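Local coordinates for putative peptide ABC-transport system periplasmic peptide-binding protein (Campylobacter jejuni, PDB 4OEV), which binds nickel(II), here together with oxalate, as the extracytoplasmic solute-binding protein of an ABC-type nickel importer, and belongs to a family generally assigned to peptide transport, at residues A[245-249]-A[413-417]; A[334-340]-A[363-369]; A[344-348]-A[380-384]. One frame throughout, in Å; residues are numbered along the deposited sequence.

Contact 1: residues A[245-249]-A[413-417]; sequences MFNLD and FGHYH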
ATOM      1  N   MET A 245     -11.197  -9.126   5.311  1.00 25.59           N
ATOM      2  CA  MET A 245     -10.140 -10.173   5.395  1.00 27.22           C
ATOM      3  C   MET A 245     -10.702 -11.309   6.246  1.00 27.07           C
ATOM      4  O   MET A 245     -10.984 -11.075   7.406  1.00 28.16           O
ATOM      5  CB  MET A 245      -8.880  -9.614   6.065  1.00 28.50           C
ATOM      6  CG  MET A 245      -7.560 -10.547   6.165  1.00 26.10           C
ATOM      7  SD  MET A 245      -6.650 -10.269   7.727  1.00 33.20           S
ATOM      8  CE  MET A 245      -7.733 -11.129   8.877  1.00 36.66           C
ATOM      9  N   PHE A 246     -10.811 -12.527   5.711  1.00 27.34           N
ATOM     10  CA  PHE A 246     -11.117 -13.717   6.524  1.00 27.99           C
ATOM     11  C   PHE A 246      -9.882 -14.211   7.230  1.00 28.09           C
ATOM     12  O   PHE A 246      -8.790 -14.335   6.597  1.00 25.43           O
ATOM     13  CB  PHE A 246     -11.647 -14.867   5.656  1.00 28.86           C
ATOM     14  CG  PHE A 246     -12.912 -14.572   4.926  1.00 27.38           C
ATOM     15  CD1 PHE A 246     -14.055 -14.180   5.605  1.00 25.42           C
ATOM     16  CD2 PHE A 246     -12.987 -14.790   3.563  1.00 30.24           C
ATOM     17  CE1 PHE A 246     -15.218 -13.952   4.934  1.00 26.54           C
ATOM     18  CE2 PHE A 246     -14.160 -14.580   2.879  1.00 28.50           C
ATOM     19  CZ  PHE A 246     -15.293 -14.166   3.572  1.00 27.31           C
ATOM     20  N   ASN A 247      -9.995 -14.509   8.516  1.00 25.71           N
ATOM     21  CA  ASN A 247      -8.911 -15.186   9.186  1.00 28.85           C
ATOM     22  C   ASN A 247      -9.146 -16.684   8.993  1.00 28.50           C
ATOM     23  O   ASN A 247     -10.136 -17.251   9.461  1.00 25.39           O
ATOM     24  CB  ASN A 247      -8.797 -14.840  10.691  1.00 27.04           C
ATOM     25  CG  ASN A 247      -7.527 -15.437  11.301  1.00 31.04           C
ATOM     26  OD1 ASN A 247      -7.135 -16.546  10.892  1.00 28.37           O
ATOM     27  ND2 ASN A 247      -6.882 -14.736  12.279  1.00 28.69           N
ATOM     28  N   LEU A 248      -8.229 -17.334   8.308  1.00 26.95           N
ATOM     29  CA  LEU A 248      -8.486 -18.725   7.935  1.00 25.91           C
ATOM     30  C   LEU A 248      -8.244 -19.665   9.110  1.00 24.22           C
ATOM     31  O   LEU A 248      -8.569 -20.857   8.990  1.00 29.28           O
ATOM     32  CB  LEU A 248      -7.608 -19.140   6.717  1.00 31.20           C
ATOM     33  CG  LEU A 248      -8.078 -18.806   5.287  1.00 31.42           C
ATOM     34  CD1 LEU A 248      -9.480 -19.182   5.117  1.00 31.36           C
ATOM     35  CD2 LEU A 248      -8.027 -17.305   4.943  1.00 27.64           C
ATOM     36  N   ASP A 249      -7.690 -19.176  10.243  1.00 23.20           N
ATOM     37  CA  ASP A 249      -7.587 -20.003  11.438  1.00 22.78           C
ATOM     38  C   ASP A 249      -8.971 -20.167  12.130  1.00 29.83           C
ATOM     39  O   ASP A 249      -9.138 -21.032  12.994  1.00 29.01           O
ATOM     40  CB  ASP A 249      -6.642 -19.438  12.507  1.00 23.24           C
ATOM     41  CG  ASP A 249      -5.159 -19.442  12.061  1.00 31.87           C
ATOM     42  OD1 ASP A 249      -4.875 -20.055  10.992  1.00 31.20           O
ATOM     43  OD2 ASP A 249      -4.340 -18.829  12.807  1.00 31.56           O
ATOM     44  N   PHE A 413      -2.076 -11.514   6.436  1.00 24.61           N
ATOM     45  CA  PHE A 413      -2.511 -11.469   7.781  1.00 25.82           C
ATOM     46  C   PHE A 413      -3.642 -12.454   8.117  1.00 26.58           C
ATOM     47  O   PHE A 413      -3.850 -12.709   9.306  1.00 24.81           O
ATOM     48  CB  PHE A 413      -2.942 -10.041   8.151  1.00 28.93           C
ATOM     49  CG  PHE A 413      -1.792  -9.020   8.108  1.00 25.15           C
ATOM     50  CD1 PHE A 413      -0.498  -9.432   8.269  1.00 27.33           C
ATOM     51  CD2 PHE A 413      -2.044  -7.670   8.028  1.00 28.38           C
ATOM     52  CE1 PHE A 413       0.571  -8.495   8.241  1.00 31.54           C
ATOM     53  CE2 PHE A 413      -0.978  -6.747   8.027  1.00 29.58           C
ATOM     54  CZ  PHE A 413       0.294  -7.163   8.136  1.00 30.58           C
ATOM     55  N   GLY A 414      -4.345 -12.953   7.084  1.00 25.21           N
ATOM     56  CA  GLY A 414      -5.429 -13.920   7.248  1.00 24.16           C
ATOM     57  C   GLY A 414      -4.943 -15.355   7.226  1.00 26.34           C
ATOM     58  O   GLY A 414      -5.734 -16.275   7.442  1.00 27.63           O
ATOM     59  N   HIS A 415      -3.640 -15.556   7.011  1.00 22.96           N
ATOM     60  CA  HIS A 415      -3.064 -16.907   7.036  1.00 24.44           C
ATOM     61  C   HIS A 415      -3.635 -17.733   5.928  1.00 23.08           C
ATOM     62  O   HIS A 415      -4.026 -18.897   6.105  1.00 26.55           O
ATOM     63  CB  HIS A 415      -3.296 -17.559   8.391  1.00 27.60           C
ATOM     64  CG  HIS A 415      -2.988 -16.614   9.511  1.00 28.57           C
ATOM     65  ND1 HIS A 415      -1.712 -16.117   9.732  1.00 27.34           N
ATOM     66  CD2 HIS A 415      -3.798 -16.005  10.410  1.00 28.37           C
ATOM     67  CE1 HIS A 415      -1.758 -15.250  10.733  1.00 28.30           C
ATOM     68  NE2 HIS A 415      -3.017 -15.169  11.160  1.00 28.37           N
ATOM     69  N   TYR A 416      -3.697 -17.107   4.776  1.00 21.66           N
ATOM     70  CA  TYR A 416      -4.279 -17.743   3.576  1.00 21.55           C
ATOM     71  C   TYR A 416      -3.256 -18.640   2.899  1.00 27.47           C
ATOM     72  O   TYR A 416      -2.174 -18.166   2.628  1.00 26.21           O
ATOM     73  CB  TYR A 416      -4.705 -16.662   2.618  1.00 22.62           C
ATOM     74  CG  TYR A 416      -5.295 -17.134   1.295  1.00 26.72           C
ATOM     75  CD1 TYR A 416      -6.522 -17.808   1.253  1.00 24.23           C
ATOM     76  CD2 TYR A 416      -4.673 -16.840   0.105  1.00 26.45           C
ATOM     77  CE1 TYR A 416      -7.081 -18.208   0.029  1.00 25.05           C
ATOM     78  CE2 TYR A 416      -5.220 -17.209  -1.110  1.00 26.93           C
ATOM     79  CZ  TYR A 416      -6.430 -17.897  -1.150  1.00 27.18           C
ATOM     80  OH  TYR A 416      -6.942 -18.254  -2.425  1.00 27.64           O
ATOM     81  N   HIS A 417      -3.572 -19.910   2.638  1.00 29.11           N
ATOM     82  CA  HIS A 417      -2.618 -20.828   1.948  1.00 31.86           C
ATOM     83  C   HIS A 417      -3.318 -21.487   0.780  1.00 31.88           C
ATOM     84  O   HIS A 417      -4.194 -22.333   0.983  1.00 31.15           O
ATOM     85  CB  HIS A 417      -2.106 -21.890   2.916  1.00 35.83           C
ATOM     86  CG  HIS A 417      -1.261 -21.343   4.022  1.00 41.63           C
ATOM     87  ND1 HIS A 417       0.059 -21.723   4.215  1.00 47.07           N
ATOM     88  CD2 HIS A 417      -1.540 -20.444   4.993  1.00 42.11           C
ATOM     89  CE1 HIS A 417       0.546 -21.077   5.260  1.00 46.56           C
ATOM     90  NE2 HIS A 417      -0.403 -20.286   5.746  1.00 41.73           N
TER
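Leu248 packs over the loop backbone at Gly414 to Tyr416. Its CB is 3.6 Å from His415 O, and its CD2 is 4.0 Å from Tyr416 CD1, at the edge of the tyrosine ring. One backbone hydrogen bond ties the two segments: Leu248 N donates to Gly414 O at 2.8 Å, and its N-H...O angle of 172° is almost straight. Gly414 sits close against the end of the strand. Its CA makes a CA-H...O contact with Phe246 O at 3.4 Å. A beta carbon on Gly414 would clash with that same oxygen, so the fit depends on a residue without a side chain. Met245 packs beside it, with SD 3.7 Å from Phe413 CB and 3.6 Å from Gly414 N. The CB of His415 points toward segment 245-249. The imidazole carbon His415 CD2 is 3.4 Å from Asn247 OD1, which lies near the plane of the ring. The ring nitrogens bond elsewhere, ND1 to Asp403 and NE2 to the carbonyl of Ser375. Tyr416 OH likewise bonds to Asn451 O. Asn247 OD1 accepts from Asp249 N at 2.8 Å, which bends the chain as it leaves strand 241-246. Helix 256-265 packs on Phe246 and Leu248. The contact joins the end of strand 241-246 to the loop ahead of helix 419-429 by one backbone bond and side-chain packing. The turn at Asn247 is a classic Asx turn, placed where the strand leaves the antiparallel sheet of this solute-binding fold.

Contact 2: residues A[334-340]-A[363-369]; sequences EIWAMSN and KVVAKPA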
ATOM      1  N   GLU A 334     -16.178 -12.257  14.919  1.00 36.50           N
ATOM      2  CA  GLU A 334     -16.044 -10.807  15.085  1.00 35.63           C
ATOM      3  C   GLU A 334     -15.570 -10.140  13.819  1.00 33.47           C
ATOM      4  O   GLU A 334     -14.817 -10.733  13.046  1.00 30.52           O
ATOM      5  CB  GLU A 334     -15.093 -10.478  16.214  1.00 36.95           C
ATOM      6  CG  GLU A 334     -15.575 -10.987  17.537  1.00 38.92           C
ATOM      7  CD  GLU A 334     -14.547 -10.836  18.622  1.00 40.35           C
ATOM      8  OE1 GLU A 334     -14.970 -10.899  19.792  1.00 38.94           O
ATOM      9  OE2 GLU A 334     -13.325 -10.680  18.298  1.00 38.80           O
ATOM     10  N   ILE A 335     -16.030  -8.911  13.594  1.00 31.99           N
ATOM     11  CA  ILE A 335     -15.536  -8.105  12.473  1.00 33.40           C
ATOM     12  C   ILE A 335     -14.825  -6.883  13.051  1.00 34.80           C
ATOM     13  O   ILE A 335     -15.466  -6.067  13.712  1.00 34.72           O
ATOM     14  CB  ILE A 335     -16.689  -7.647  11.560  1.00 37.34           C
ATOM     15  CG1 ILE A 335     -17.471  -8.847  11.018  1.00 34.08           C
ATOM     16  CG2 ILE A 335     -16.173  -6.799  10.433  1.00 38.82           C
ATOM     17  CD1 ILE A 335     -18.880  -8.443  10.505  1.00 36.06           C
ATOM     18  N   TRP A 336     -13.517  -6.752  12.828  1.00 30.56           N
ATOM     19  CA  TRP A 336     -12.766  -5.661  13.429  1.00 32.79           C
ATOM     20  C   TRP A 336     -12.502  -4.525  12.428  1.00 34.25           C
ATOM     21  O   TRP A 336     -12.194  -4.780  11.256  1.00 37.62           O
ATOM     22  CB  TRP A 336     -11.435  -6.187  13.984  1.00 32.42           C
ATOM     23  CG  TRP A 336     -11.589  -6.969  15.287  1.00 32.17           C
ATOM     24  CD1 TRP A 336     -12.285  -8.148  15.479  1.00 31.46           C
ATOM     25  CD2 TRP A 336     -11.029  -6.627  16.555  1.00 33.83           C
ATOM     26  NE1 TRP A 336     -12.194  -8.544  16.798  1.00 29.95           N
ATOM     27  CE2 TRP A 336     -11.429  -7.630  17.477  1.00 34.60           C
ATOM     28  CE3 TRP A 336     -10.240  -5.560  17.011  1.00 35.46           C
ATOM     29  CZ2 TRP A 336     -11.052  -7.603  18.817  1.00 38.67           C
ATOM     30  CZ3 TRP A 336      -9.874  -5.529  18.360  1.00 35.74           C
ATOM     31  CH2 TRP A 336     -10.277  -6.551  19.236  1.00 38.19           C
ATOM     32  N   ALA A 337     -12.632  -3.275  12.879  1.00 31.40           N
ATOM     33  CA  ALA A 337     -12.383  -2.125  12.001  1.00 31.12           C
ATOM     34  C   ALA A 337     -11.531  -1.120  12.728  1.00 32.42           C
ATOM     35  O   ALA A 337     -11.650  -0.967  13.950  1.00 32.28           O
ATOM     36  CB  ALA A 337     -13.728  -1.439  11.535  1.00 27.79           C
ATOM     37  N   MET A 338     -10.667  -0.434  11.969  1.00 33.83           N
ATOM     38  CA  MET A 338      -9.954   0.722  12.493  1.00 29.87           C
ATOM     39  C   MET A 338     -10.945   1.817  12.895  1.00 31.73           C
ATOM     40  O   MET A 338     -11.604   2.366  12.015  1.00 31.75           O
ATOM     41  CB  MET A 338      -9.000   1.273  11.432  1.00 27.72           C
ATOM     42  CG  MET A 338      -7.932   0.280  10.936  1.00 25.62           C
ATOM     43  SD  MET A 338      -7.040   1.114   9.646  1.00 31.34           S
ATOM     44  CE  MET A 338      -5.754  -0.075   9.189  1.00 28.61           C
ATOM     45  N   SER A 339     -11.043   2.142  14.187  1.00 32.49           N
ATOM     46  CA  SER A 339     -12.068   3.074  14.676  1.00 36.11           C
ATOM     47  C   SER A 339     -11.819   4.514  14.245  1.00 35.75           C
ATOM     48  O   SER A 339     -12.745   5.322  14.268  1.00 34.37           O
ATOM     49  CB  SER A 339     -12.203   2.988  16.201  1.00 39.78           C
ATOM     50  OG  SER A 339     -10.985   3.306  16.842  1.00 39.51           O
ATOM     51  N   ASN A 340     -10.573   4.828  13.872  1.00 33.86           N
ATOM     52  CA  ASN A 340     -10.213   6.165  13.383  1.00 34.33           C
ATOM     53  C   ASN A 340     -10.541   6.331  11.900  1.00 34.53           C
ATOM     54  O   ASN A 340     -10.338   7.413  11.317  1.00 38.85           O
ATOM     55  CB  ASN A 340      -8.725   6.418  13.600  1.00 34.25           C
ATOM     56  CG  ASN A 340      -7.867   5.300  12.992  1.00 36.68           C
ATOM     57  OD1 ASN A 340      -7.951   4.157  13.408  1.00 36.23           O
ATOM     58  ND2 ASN A 340      -7.070   5.629  12.003  1.00 37.30           N
ATOM     59  N   LYS A 363     -20.222  -9.619  15.452  1.00 33.11           N
ATOM     60  CA  LYS A 363     -20.030  -8.543  16.411  1.00 34.74           C
ATOM     61  C   LYS A 363     -19.047  -7.546  15.867  1.00 34.45           C
ATOM     62  O   LYS A 363     -17.924  -7.951  15.521  1.00 32.30           O
ATOM     63  CB  LYS A 363     -19.504  -9.120  17.729  1.00 38.27           C
ATOM     64  CG  LYS A 363     -19.217  -8.067  18.795  1.00 47.01           C
ATOM     65  CD  LYS A 363     -18.548  -8.693  20.010  1.00 53.06           C
ATOM     66  CE  LYS A 363     -18.171  -7.626  21.028  1.00 59.69           C
ATOM     67  NZ  LYS A 363     -17.636  -8.214  22.304  1.00 64.91           N
ATOM     68  N   VAL A 364     -19.405  -6.267  15.809  1.00 35.18           N
ATOM     69  CA  VAL A 364     -18.432  -5.295  15.271  1.00 36.38           C
ATOM     70  C   VAL A 364     -17.529  -4.788  16.393  1.00 38.41           C
ATOM     71  O   VAL A 364     -17.989  -4.402  17.459  1.00 41.05           O
ATOM     72  CB  VAL A 364     -19.125  -4.130  14.539  1.00 40.67           C
ATOM     73  CG1 VAL A 364     -18.087  -3.079  14.078  1.00 38.77           C
ATOM     74  CG2 VAL A 364     -19.872  -4.664  13.306  1.00 39.14           C
ATOM     75  N   VAL A 365     -16.217  -4.860  16.176  1.00 36.98           N
ATOM     76  CA  VAL A 365     -15.286  -4.387  17.183  1.00 35.63           C
ATOM     77  C   VAL A 365     -14.415  -3.286  16.559  1.00 33.09           C
ATOM     78  O   VAL A 365     -13.598  -3.556  15.709  1.00 36.48           O
ATOM     79  CB  VAL A 365     -14.409  -5.548  17.721  1.00 40.65           C
ATOM     80  CG1 VAL A 365     -13.480  -5.042  18.835  1.00 39.69           C
ATOM     81  CG2 VAL A 365     -15.317  -6.757  18.177  1.00 30.20           C
ATOM     82  N   ALA A 366     -14.592  -2.050  17.005  1.00 34.43           N
ATOM     83  CA  ALA A 366     -13.866  -0.919  16.390  1.00 36.88           C
ATOM     84  C   ALA A 366     -12.843  -0.417  17.397  1.00 37.69           C
ATOM     85  O   ALA A 366     -13.225  -0.038  18.499  1.00 37.16           O
ATOM     86  CB  ALA A 366     -14.872   0.199  15.978  1.00 30.73           C
ATOM     87  N   LYS A 367     -11.555  -0.485  17.047  1.00 41.57           N
ATOM     88  CA  LYS A 367     -10.460  -0.025  17.921  1.00 43.23           C
ATOM     89  C   LYS A 367      -9.461   0.781  17.058  1.00 36.98           C
ATOM     90  O   LYS A 367      -9.429   0.609  15.843  1.00 35.05           O
ATOM     91  CB  LYS A 367      -9.751  -1.219  18.582  1.00 45.27           C
ATOM     92  CG  LYS A 367     -10.645  -2.098  19.488  1.00 46.66           C
ATOM     93  CD  LYS A 367     -11.023  -1.421  20.787  1.00 51.09           C
ATOM     94  CE  LYS A 367     -11.956  -2.289  21.621  1.00 53.77           C
ATOM     95  NZ  LYS A 367     -12.539  -1.541  22.786  1.00 54.67           N
ATOM     96  N   PRO A 368      -8.637   1.641  17.676  1.00 37.20           N
ATOM     97  CA  PRO A 368      -7.720   2.508  16.904  1.00 37.78           C
ATOM     98  C   PRO A 368      -6.677   1.725  16.122  1.00 38.31           C
ATOM     99  O   PRO A 368      -6.101   0.810  16.693  1.00 38.93           O
ATOM    100  CB  PRO A 368      -7.027   3.343  17.989  1.00 41.45           C
ATOM    101  CG  PRO A 368      -7.931   3.286  19.152  1.00 42.31           C
ATOM    102  CD  PRO A 368      -8.559   1.918  19.116  1.00 38.02           C
ATOM    103  N   ALA A 369      -6.436   2.085  14.858  1.00 38.42           N
ATOM    104  CA  ALA A 369      -5.368   1.495  14.050  1.00 39.24           C
ATOM    105  C   ALA A 369      -4.110   1.382  14.880  1.00 36.42           C
ATOM    106  O   ALA A 369      -3.843   2.247  15.702  1.00 37.19           O
ATOM    107  CB  ALA A 369      -5.091   2.341  12.788  1.00 37.29           C
TER
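Lys363 lies in the edge strand 361-367 of a parallel pair, the two strands of a beta-alpha-beta unit whose helix 342-357 connects them. Its carbonyl O accepts from Ile335 N at 2.9 Å. Its NZ is 4.5 Å from Glu334 OE1, too far for a salt bridge. Val364 pairs with Ile335 on the sheet face covered by the connecting helix, where Ala348 touches both side chains. Val365 bonds to the neighbouring strand through both its N and its O: the N donates to Ile335 O at 2.8 Å, and the O accepts from Ala337 N at 3.0 Å. Its side chain is on the other face, with Trp336. There Val365 CG1 lies 3.4 Å from the centroid of the indole six-membered ring and 5° off the normal, a CH-pi contact. The indole is held from within its own strand, since Trp336 NE1 donates to Glu334 OE2 at 2.8 Å. Ala366 pairs with Ala337 on the helix side. Lys367 N donates to Ala337 O at 3.1 Å, and Lys367 O accepts from Ser339 N at 2.8 Å. These bonds carry the parallel ladder to the end of the strands. At the Met338-Lys367 bridge the side chains diverge, and the strand ends at Lys367. Pro368 has no N-H to give. Its ring meets Ser339, with CD 3.6 Å from OG. Asn340 ND2 bonds to Phe198 O. Met338, part of the oxalate pocket, puts SD 3.9 Å from Ala369 CB. Ala369 N donates to Asn340 OD1 at 2.9 Å, an almost linear bond.

Contact 3: residues A[344-348]-A[380-384]; sequences RVSLA and FLIGW. With OXL (oxalate ion), chain D.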
ATOM      1  N   ARG A 344     -14.245   2.478   7.186  1.00 33.85           N
ATOM      2  CA  ARG A 344     -14.138   1.079   7.603  1.00 30.86           C
ATOM      3  C   ARG A 344     -15.145   0.752   8.690  1.00 32.30           C
ATOM      4  O   ARG A 344     -15.734  -0.342   8.675  1.00 33.27           O
ATOM      5  CB  ARG A 344     -12.709   0.766   8.071  1.00 24.95           C
ATOM      6  CG  ARG A 344     -11.657   1.210   7.082  1.00 25.20           C
ATOM      7  CD  ARG A 344     -10.352   0.483   7.339  1.00 28.28           C
ATOM      8  NE  ARG A 344      -9.164   1.055   6.687  1.00 28.01           N
ATOM      9  CZ  ARG A 344      -8.097   0.338   6.299  1.00 32.17           C
ATOM     10  NH1 ARG A 344      -7.025   0.929   5.761  1.00 29.03           N
ATOM     11  NH2 ARG A 344      -8.107  -0.989   6.409  1.00 31.78           N
ATOM     12  N   VAL A 345     -15.364   1.673   9.634  1.00 32.71           N
ATOM     13  CA  VAL A 345     -16.403   1.484  10.639  1.00 33.74           C
ATOM     14  C   VAL A 345     -17.769   1.307   9.976  1.00 35.47           C
ATOM     15  O   VAL A 345     -18.538   0.392  10.357  1.00 31.65           O
ATOM     16  CB  VAL A 345     -16.496   2.673  11.629  1.00 37.62           C
ATOM     17  CG1 VAL A 345     -17.761   2.545  12.501  1.00 39.53           C
ATOM     18  CG2 VAL A 345     -15.202   2.780  12.454  1.00 39.23           C
ATOM     19  N   SER A 346     -18.077   2.168   9.001  1.00 34.00           N
ATOM     20  CA  SER A 346     -19.357   2.076   8.291  1.00 37.67           C
ATOM     21  C   SER A 346     -19.472   0.748   7.572  1.00 35.68           C
ATOM     22  O   SER A 346     -20.499   0.090   7.610  1.00 30.55           O
ATOM     23  CB  SER A 346     -19.524   3.220   7.296  1.00 36.44           C
ATOM     24  OG  SER A 346     -19.813   4.430   7.987  1.00 37.56           O
ATOM     25  N   LEU A 347     -18.403   0.358   6.890  1.00 30.44           N
ATOM     26  CA  LEU A 347     -18.395  -0.925   6.216  1.00 30.09           C
ATOM     27  C   LEU A 347     -18.573  -2.140   7.130  1.00 30.33           C
ATOM     28  O   LEU A 347     -19.279  -3.074   6.748  1.00 32.64           O
ATOM     29  CB  LEU A 347     -17.077  -1.076   5.423  1.00 28.89           C
ATOM     30  CG  LEU A 347     -17.022  -0.222   4.159  1.00 32.83           C
ATOM     31  CD1 LEU A 347     -15.571  -0.320   3.596  1.00 29.57           C
ATOM     32  CD2 LEU A 347     -18.079  -0.620   3.133  1.00 35.33           C
ATOM     33  N   ALA A 348     -17.939  -2.145   8.313  1.00 31.23           N
ATOM     34  CA  ALA A 348     -18.080  -3.235   9.268  1.00 30.51           C
ATOM     35  C   ALA A 348     -19.544  -3.322   9.743  1.00 31.95           C
ATOM     36  O   ALA A 348     -20.081  -4.426   9.960  1.00 31.26           O
ATOM     37  CB  ALA A 348     -17.167  -3.047  10.451  1.00 31.32           C
ATOM     38  N   PHE A 380     -11.317  -8.736   9.465  1.00 26.79           N
ATOM     39  CA  PHE A 380     -10.728  -7.399   9.556  1.00 29.08           C
ATOM     40  C   PHE A 380     -11.069  -6.608   8.298  1.00 26.73           C
ATOM     41  O   PHE A 380     -10.953  -7.147   7.197  1.00 27.91           O
ATOM     42  CB  PHE A 380      -9.172  -7.522   9.730  1.00 28.98           C
ATOM     43  CG  PHE A 380      -8.462  -6.202   9.856  1.00 29.67           C
ATOM     44  CD1 PHE A 380      -8.528  -5.476  11.038  1.00 31.02           C
ATOM     45  CD2 PHE A 380      -7.709  -5.704   8.791  1.00 30.91           C
ATOM     46  CE1 PHE A 380      -7.852  -4.256  11.153  1.00 34.30           C
ATOM     47  CE2 PHE A 380      -7.022  -4.477   8.904  1.00 33.18           C
ATOM     48  CZ  PHE A 380      -7.116  -3.751  10.070  1.00 32.05           C
ATOM     49  N   LEU A 381     -11.511  -5.349   8.458  1.00 25.71           N
ATOM     50  CA  LEU A 381     -11.853  -4.501   7.325  1.00 25.54           C
ATOM     51  C   LEU A 381     -10.516  -3.955   6.791  1.00 27.57           C
ATOM     52  O   LEU A 381     -10.054  -2.934   7.277  1.00 28.64           O
ATOM     53  CB  LEU A 381     -12.786  -3.348   7.748  1.00 29.26           C
ATOM     54  CG  LEU A 381     -13.778  -2.903   6.657  1.00 31.35           C
ATOM     55  CD1 LEU A 381     -13.064  -2.506   5.388  1.00 31.67           C
ATOM     56  CD2 LEU A 381     -14.735  -4.025   6.323  1.00 29.75           C
ATOM     57  N   ILE A 382      -9.950  -4.665   5.825  1.00 23.46           N
ATOM     58  CA  ILE A 382      -8.548  -4.523   5.352  1.00 21.96           C
ATOM     59  C   ILE A 382      -8.482  -3.703   4.059  1.00 25.42           C
ATOM     60  O   ILE A 382      -9.519  -3.441   3.445  1.00 27.44           O
ATOM     61  CB  ILE A 382      -7.955  -5.944   5.102  1.00 20.31           C
ATOM     62  CG1 ILE A 382      -6.394  -5.938   5.073  1.00 21.54           C
ATOM     63  CG2 ILE A 382      -8.457  -6.461   3.700  1.00 26.72           C
ATOM     64  CD1 ILE A 382      -5.821  -7.346   5.215  1.00 23.14           C
ATOM     65  N   GLY A 383      -7.274  -3.268   3.617  1.00 23.92           N
ATOM     66  CA  GLY A 383      -7.205  -2.556   2.363  1.00 20.26           C
ATOM     67  C   GLY A 383      -5.749  -2.816   1.838  1.00 23.36           C
ATOM     68  O   GLY A 383      -4.879  -3.067   2.669  1.00 25.83           O
ATOM     69  N   TRP A 384      -5.548  -2.830   0.519  1.00 27.45           N
ATOM     70  CA  TRP A 384      -4.188  -2.924  -0.113  1.00 24.49           C
ATOM     71  C   TRP A 384      -4.300  -2.318  -1.474  1.00 24.14           C
ATOM     72  O   TRP A 384      -5.392  -2.021  -1.913  1.00 27.10           O
ATOM     73  CB  TRP A 384      -3.693  -4.386  -0.276  1.00 23.23           C
ATOM     74  CG  TRP A 384      -3.520  -5.152   0.969  1.00 26.75           C
ATOM     75  CD1 TRP A 384      -4.277  -6.234   1.396  1.00 30.98           C
ATOM     76  CD2 TRP A 384      -2.552  -4.920   1.967  1.00 28.77           C
ATOM     77  NE1 TRP A 384      -3.817  -6.662   2.624  1.00 31.15           N
ATOM     78  CE2 TRP A 384      -2.741  -5.885   2.976  1.00 29.51           C
ATOM     79  CE3 TRP A 384      -1.485  -4.016   2.089  1.00 34.38           C
ATOM     80  CZ2 TRP A 384      -1.925  -5.944   4.108  1.00 29.01           C
ATOM     81  CZ3 TRP A 384      -0.693  -4.072   3.223  1.00 35.20           C
ATOM     82  CH2 TRP A 384      -0.905  -5.039   4.197  1.00 32.28           C
TER
HETATM   83  C1  OXL D 502      -4.804  -1.983   5.917  1.00 25.78           C
HETATM   84  C2  OXL D 502      -3.458  -2.698   5.876  1.00 32.00           C
HETATM   85  O1  OXL D 502      -5.946  -2.590   6.078  1.00 25.19           O
HETATM   86  O2  OXL D 502      -3.377  -3.753   6.530  1.00 35.76           O
HETATM   87  O3  OXL D 502      -4.751  -0.739   5.830  1.00 21.77           O
HETATM   88  O4  OXL D 502      -2.414  -2.173   5.337  1.00 26.96           O
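The oxalate pocket of this nickel-binding protein is lined in part by this contact, which supplies Arg344, Phe380, Ile382, Gly383 and Trp384. Arg344 reaches out from the helix to the ligand. Its NH1 donates to OXL O3 at 2.8 Å and its NH2 to OXL O1 at 2.7 Å. The guanidinium thus meets one carboxylate of the oxalate through both of its terminal nitrogens, with OXL O1 near its plane. The same NH2 also donates to Leu381 O at 2.9 Å, so the backbone of the strand helps to position the arginine. NE forms a salt bridge with Asp341. Gly383 N adds a weak hydrogen bond to OXL O1 at 2.9 Å. Helix 342-357 belongs to the beta-alpha-beta unit of strands 329-338 and 361-367, while strand 379-384 pairs antiparallel with strand 241-246. The short segments run at 131° to each other, with axes 9.0 Å apart at their closest. Leu381 fills the gap between them. Its CD1 is 3.8 Å from Leu347 CD1, its CG is 4.1 Å from Arg344 CB, and its CD2 is 4.2 Å from Ala348 N. Ile382 points away from the helix, and its CA is 3.3 Å from OXL O1. Trp384 presents a ring face to the oxalate, with CZ3 3.3 Å from OXL O4. The Trp384 ring also meets Trp411 and His480. The Phe380 ring approaches edge-on, with CE2 3.6 Å from OXL O1. Tyr374 stacks on Phe380.

Contact 3 supplies five of the nine residues of the oxalate pocket, and contact 2 adds Met338. The centre of contact 3 is about 8 Å from that of contact 2 and about 15 Å from that of contact 1. Backbone pairing links all three: Trp336 O lies 2.9 Å from Leu381 N, and Met245 N lies 2.7 Å from Phe380 O, both probable hydrogen bonds. Strand 379-384 therefore lies between the other two contacts. Met338 SD is 3.6 Å from Arg344 CZ. The side chains of Met338 and of Phe413 in contact 1 are each about 4 Å from the oxalate. The nickel, bound by His26, His480 and His481, is about 4 Å from the Arg344 side chain and about 5 Å from that of Met338.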